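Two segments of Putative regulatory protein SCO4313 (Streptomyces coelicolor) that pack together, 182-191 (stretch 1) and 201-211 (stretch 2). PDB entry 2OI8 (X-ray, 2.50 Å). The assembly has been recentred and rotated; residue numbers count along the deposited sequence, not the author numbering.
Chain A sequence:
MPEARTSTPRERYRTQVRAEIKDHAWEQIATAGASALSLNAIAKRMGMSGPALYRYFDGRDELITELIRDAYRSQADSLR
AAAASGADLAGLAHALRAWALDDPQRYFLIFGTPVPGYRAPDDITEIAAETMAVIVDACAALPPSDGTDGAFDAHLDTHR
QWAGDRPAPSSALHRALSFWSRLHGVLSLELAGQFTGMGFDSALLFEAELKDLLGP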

# COMPACT_ATOMS: atom_id res chain seq x y z
N ARG A 182 -3.56 -6.78 -8.80
CA ARG A 182 -4.38 -5.78 -9.48
C ARG A 182 -5.44 -5.08 -8.59
O ARG A 182 -5.57 -3.84 -8.63
CB ARG A 182 -5.04 -6.37 -10.74
CG ARG A 182 -4.05 -6.60 -11.84
CD ARG A 182 -4.67 -7.06 -13.15
NE ARG A 182 -3.64 -7.61 -14.04
CZ ARG A 182 -3.89 -8.19 -15.22
NH1 ARG A 182 -5.12 -8.31 -15.67
NH2 ARG A 182 -2.88 -8.66 -15.94
N LEU A 183 -6.17 -5.86 -7.79
CA LEU A 183 -7.22 -5.31 -6.91
C LEU A 183 -6.72 -4.59 -5.65
O LEU A 183 -7.37 -3.66 -5.13
CB LEU A 183 -8.20 -6.44 -6.54
CG LEU A 183 -8.88 -7.06 -7.77
CD1 LEU A 183 -9.83 -8.13 -7.33
CD2 LEU A 183 -9.60 -6.03 -8.63
N HIS A 184 -5.57 -5.05 -5.15
CA HIS A 184 -4.87 -4.35 -4.06
C HIS A 184 -4.30 -3.03 -4.54
O HIS A 184 -4.28 -2.06 -3.78
CB HIS A 184 -3.81 -5.23 -3.43
CG HIS A 184 -4.39 -6.24 -2.50
ND1 HIS A 184 -4.88 -5.91 -1.25
CD2 HIS A 184 -4.57 -7.58 -2.63
CE1 HIS A 184 -5.35 -7.00 -0.66
NE2 HIS A 184 -5.17 -8.03 -1.47
N GLY A 185 -3.87 -3.00 -5.81
CA GLY A 185 -3.36 -1.79 -6.45
C GLY A 185 -4.40 -0.72 -6.36
O GLY A 185 -4.12 0.38 -5.90
N VAL A 186 -5.64 -1.03 -6.73
CA VAL A 186 -6.68 -0.01 -6.61
C VAL A 186 -7.19 0.20 -5.18
O VAL A 186 -7.37 1.33 -4.77
CB VAL A 186 -7.80 -0.13 -7.68
CG1 VAL A 186 -7.59 -1.33 -8.56
CG2 VAL A 186 -9.20 -0.08 -7.06
N LEU A 187 -7.33 -0.86 -4.40
CA LEU A 187 -7.77 -0.68 -3.02
C LEU A 187 -6.83 0.17 -2.20
O LEU A 187 -7.27 1.08 -1.48
CB LEU A 187 -8.01 -2.04 -2.33
CG LEU A 187 -9.23 -2.79 -2.85
CD1 LEU A 187 -9.32 -4.16 -2.20
CD2 LEU A 187 -10.51 -1.97 -2.64
N SER A 188 -5.54 -0.09 -2.28
CA SER A 188 -4.65 0.67 -1.43
C SER A 188 -4.37 2.05 -2.00
O SER A 188 -4.14 2.99 -1.25
CB SER A 188 -3.38 -0.10 -1.15
OG SER A 188 -2.89 -0.60 -2.35
N LEU A 189 -4.45 2.20 -3.31
CA LEU A 189 -4.36 3.55 -3.88
C LEU A 189 -5.52 4.38 -3.46
O LEU A 189 -5.33 5.54 -3.14
CB LEU A 189 -4.24 3.56 -5.41
CG LEU A 189 -2.87 3.18 -5.98
CD1 LEU A 189 -2.96 3.21 -7.49
CD2 LEU A 189 -1.76 4.12 -5.49
N GLU A 190 -6.72 3.82 -3.44
CA GLU A 190 -7.86 4.61 -2.95
C GLU A 190 -7.81 4.87 -1.45
O GLU A 190 -7.91 6.03 -1.04
CB GLU A 190 -9.23 4.12 -3.43
CG GLU A 190 -9.63 2.69 -3.16
CD GLU A 190 -10.75 2.23 -4.12
OE1 GLU A 190 -11.65 3.04 -4.47
OE2 GLU A 190 -10.73 1.04 -4.54
N LEU A 191 -7.57 3.82 -0.66
CA LEU A 191 -7.35 3.94 0.80
C LEU A 191 -6.15 4.82 1.21
O LEU A 191 -6.14 5.39 2.30
CB LEU A 191 -7.22 2.55 1.43
CG LEU A 191 -8.50 1.69 1.44
CD1 LEU A 191 -8.27 0.34 2.17
CD2 LEU A 191 -9.62 2.46 2.14
N ASP A 201 -14.58 7.99 -10.50
CA ASP A 201 -15.17 7.07 -9.55
C ASP A 201 -14.33 5.82 -9.54
O ASP A 201 -14.51 4.91 -10.36
CB ASP A 201 -16.61 6.78 -9.96
CG ASP A 201 -17.36 5.96 -8.93
OD1 ASP A 201 -16.79 5.56 -7.90
OD2 ASP A 201 -18.55 5.70 -9.18
N SER A 202 -13.39 5.79 -8.59
CA SER A 202 -12.46 4.67 -8.42
C SER A 202 -13.16 3.31 -8.27
O SER A 202 -12.59 2.30 -8.66
CB SER A 202 -11.55 4.92 -7.21
OG SER A 202 -12.27 4.78 -5.99
N ALA A 203 -14.38 3.29 -7.74
CA ALA A 203 -15.17 2.06 -7.70
C ALA A 203 -15.40 1.50 -9.12
O ALA A 203 -15.47 0.28 -9.31
CB ALA A 203 -16.50 2.31 -7.01
N LEU A 204 -15.50 2.39 -10.10
CA LEU A 204 -15.71 1.98 -11.50
C LEU A 204 -14.39 1.49 -12.07
O LEU A 204 -14.37 0.47 -12.76
CB LEU A 204 -16.29 3.12 -12.35
CG LEU A 204 -17.81 3.32 -12.46
CD1 LEU A 204 -18.59 2.88 -11.22
CD2 LEU A 204 -18.15 4.77 -12.82
N LEU A 205 -13.31 2.21 -11.76
CA LEU A 205 -11.95 1.70 -12.01
C LEU A 205 -11.77 0.26 -11.50
O LEU A 205 -11.31 -0.61 -12.24
CB LEU A 205 -10.87 2.62 -11.43
CG LEU A 205 -9.46 2.00 -11.46
CD1 LEU A 205 -8.97 1.63 -12.87
CD2 LEU A 205 -8.43 2.87 -10.75
N PHE A 206 -12.18 0.02 -10.26
CA PHE A 206 -12.12 -1.30 -9.66
C PHE A 206 -12.92 -2.30 -10.47
O PHE A 206 -12.41 -3.39 -10.77
CB PHE A 206 -12.63 -1.23 -8.20
CG PHE A 206 -12.55 -2.55 -7.47
CD1 PHE A 206 -13.52 -3.54 -7.67
CD2 PHE A 206 -11.53 -2.79 -6.56
CE1 PHE A 206 -13.46 -4.76 -6.96
CE2 PHE A 206 -11.45 -4.02 -5.86
CZ PHE A 206 -12.42 -5.00 -6.06
N GLU A 207 -14.16 -1.93 -10.83
CA GLU A 207 -14.99 -2.75 -11.74
C GLU A 207 -14.31 -3.04 -13.07
O GLU A 207 -14.40 -4.18 -13.57
CB GLU A 207 -16.35 -2.10 -12.05
CG GLU A 207 -17.41 -2.23 -10.99
CD GLU A 207 -17.48 -3.62 -10.41
OE1 GLU A 207 -18.01 -4.55 -11.08
OE2 GLU A 207 -17.01 -3.78 -9.26
N ALA A 208 -13.68 -2.02 -13.65
CA ALA A 208 -12.99 -2.19 -14.92
C ALA A 208 -11.85 -3.20 -14.76
O ALA A 208 -11.77 -4.16 -15.54
CB ALA A 208 -12.47 -0.87 -15.42
N GLU A 209 -11.01 -3.02 -13.75
CA GLU A 209 -9.87 -3.91 -13.53
C GLU A 209 -10.29 -5.35 -13.29
O GLU A 209 -9.64 -6.27 -13.76
CB GLU A 209 -9.00 -3.41 -12.38
CG GLU A 209 -8.10 -2.25 -12.78
CD GLU A 209 -7.06 -2.66 -13.79
OE1 GLU A 209 -6.06 -3.28 -13.40
OE2 GLU A 209 -7.24 -2.38 -15.00
N LEU A 210 -11.39 -5.52 -12.56
CA LEU A 210 -11.97 -6.83 -12.33
C LEU A 210 -12.42 -7.44 -13.65
O LEU A 210 -12.01 -8.54 -14.00
CB LEU A 210 -13.15 -6.72 -11.36
CG LEU A 210 -14.13 -7.89 -11.21
CD1 LEU A 210 -13.45 -9.17 -10.71
CD2 LEU A 210 -15.26 -7.49 -10.28
N LYS A 211 -13.23 -6.70 -14.39
CA LYS A 211 -13.77 -7.19 -15.65
C LYS A 211 -12.62 -7.64 -16.55
O LYS A 211 -12.57 -8.80 -16.96
CB LYS A 211 -14.62 -6.09 -16.32
CG LYS A 211 -16.01 -6.54 -16.73
CD LYS A 211 -16.81 -5.43 -17.44
CE LYS A 211 -17.66 -4.60 -16.47
NZ LYS A 211 -16.92 -3.50 -15.78
O HOH W 1 -5.04 -2.70 -10.90
O HOH W 2 -7.36 -6.39 -14.65

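The one direct hydrogen bond between these helices is strikingly short: Ser-202 OG donates to Glu-190 OE1 at 2.4 Å. Ser-202 sits in the first turn of its helix; both side chains point toward the other stretch with chi1 p, and hydroxyl and carboxylate meet at this end of the contact.

The helices run almost exactly antiparallel, at 174°, with axes 9.8 Å apart at closest approach. The register pairs Arg-182 with Glu-209, Val-186 with Phe-206 and Glu-190 with Ser-202, so polar pairs flank an apolar centre. There Phe-206, chi1 t, points toward stretch 1 and sets its ring among Leu-183, Val-186 and Leu-187. The CA-to-CB bond of Leu-183 points sideways to stretch 2, yet its CD2 reaches over one ring face, 4.1 Å from the centroid of Phe-206, a CH-pi contact. Val-186 CG2 meets the ring edge at Phe-206 CD2, 3.6 Å away; compact Val-186 suits the place where its CA lies 6.4 Å from Phe-206 CA. Leu-187 CD2 adds a contact to Phe-206 CE2 at 3.9 Å.

At the far end, Arg-182 and Glu-209 are joined through water. Water 1 donates to Arg-182 O (2.6 Å) and Glu-209 OE1 (2.8 Å); water 2 accepts from Arg-182 NH1 (3.1 Å) and donates to Glu-209 O (2.5 Å). The two waters thus bridge backbone and side-chain polar atoms of this buried pair; its remaining polar side-chain atoms are bonded elsewhere in the structure.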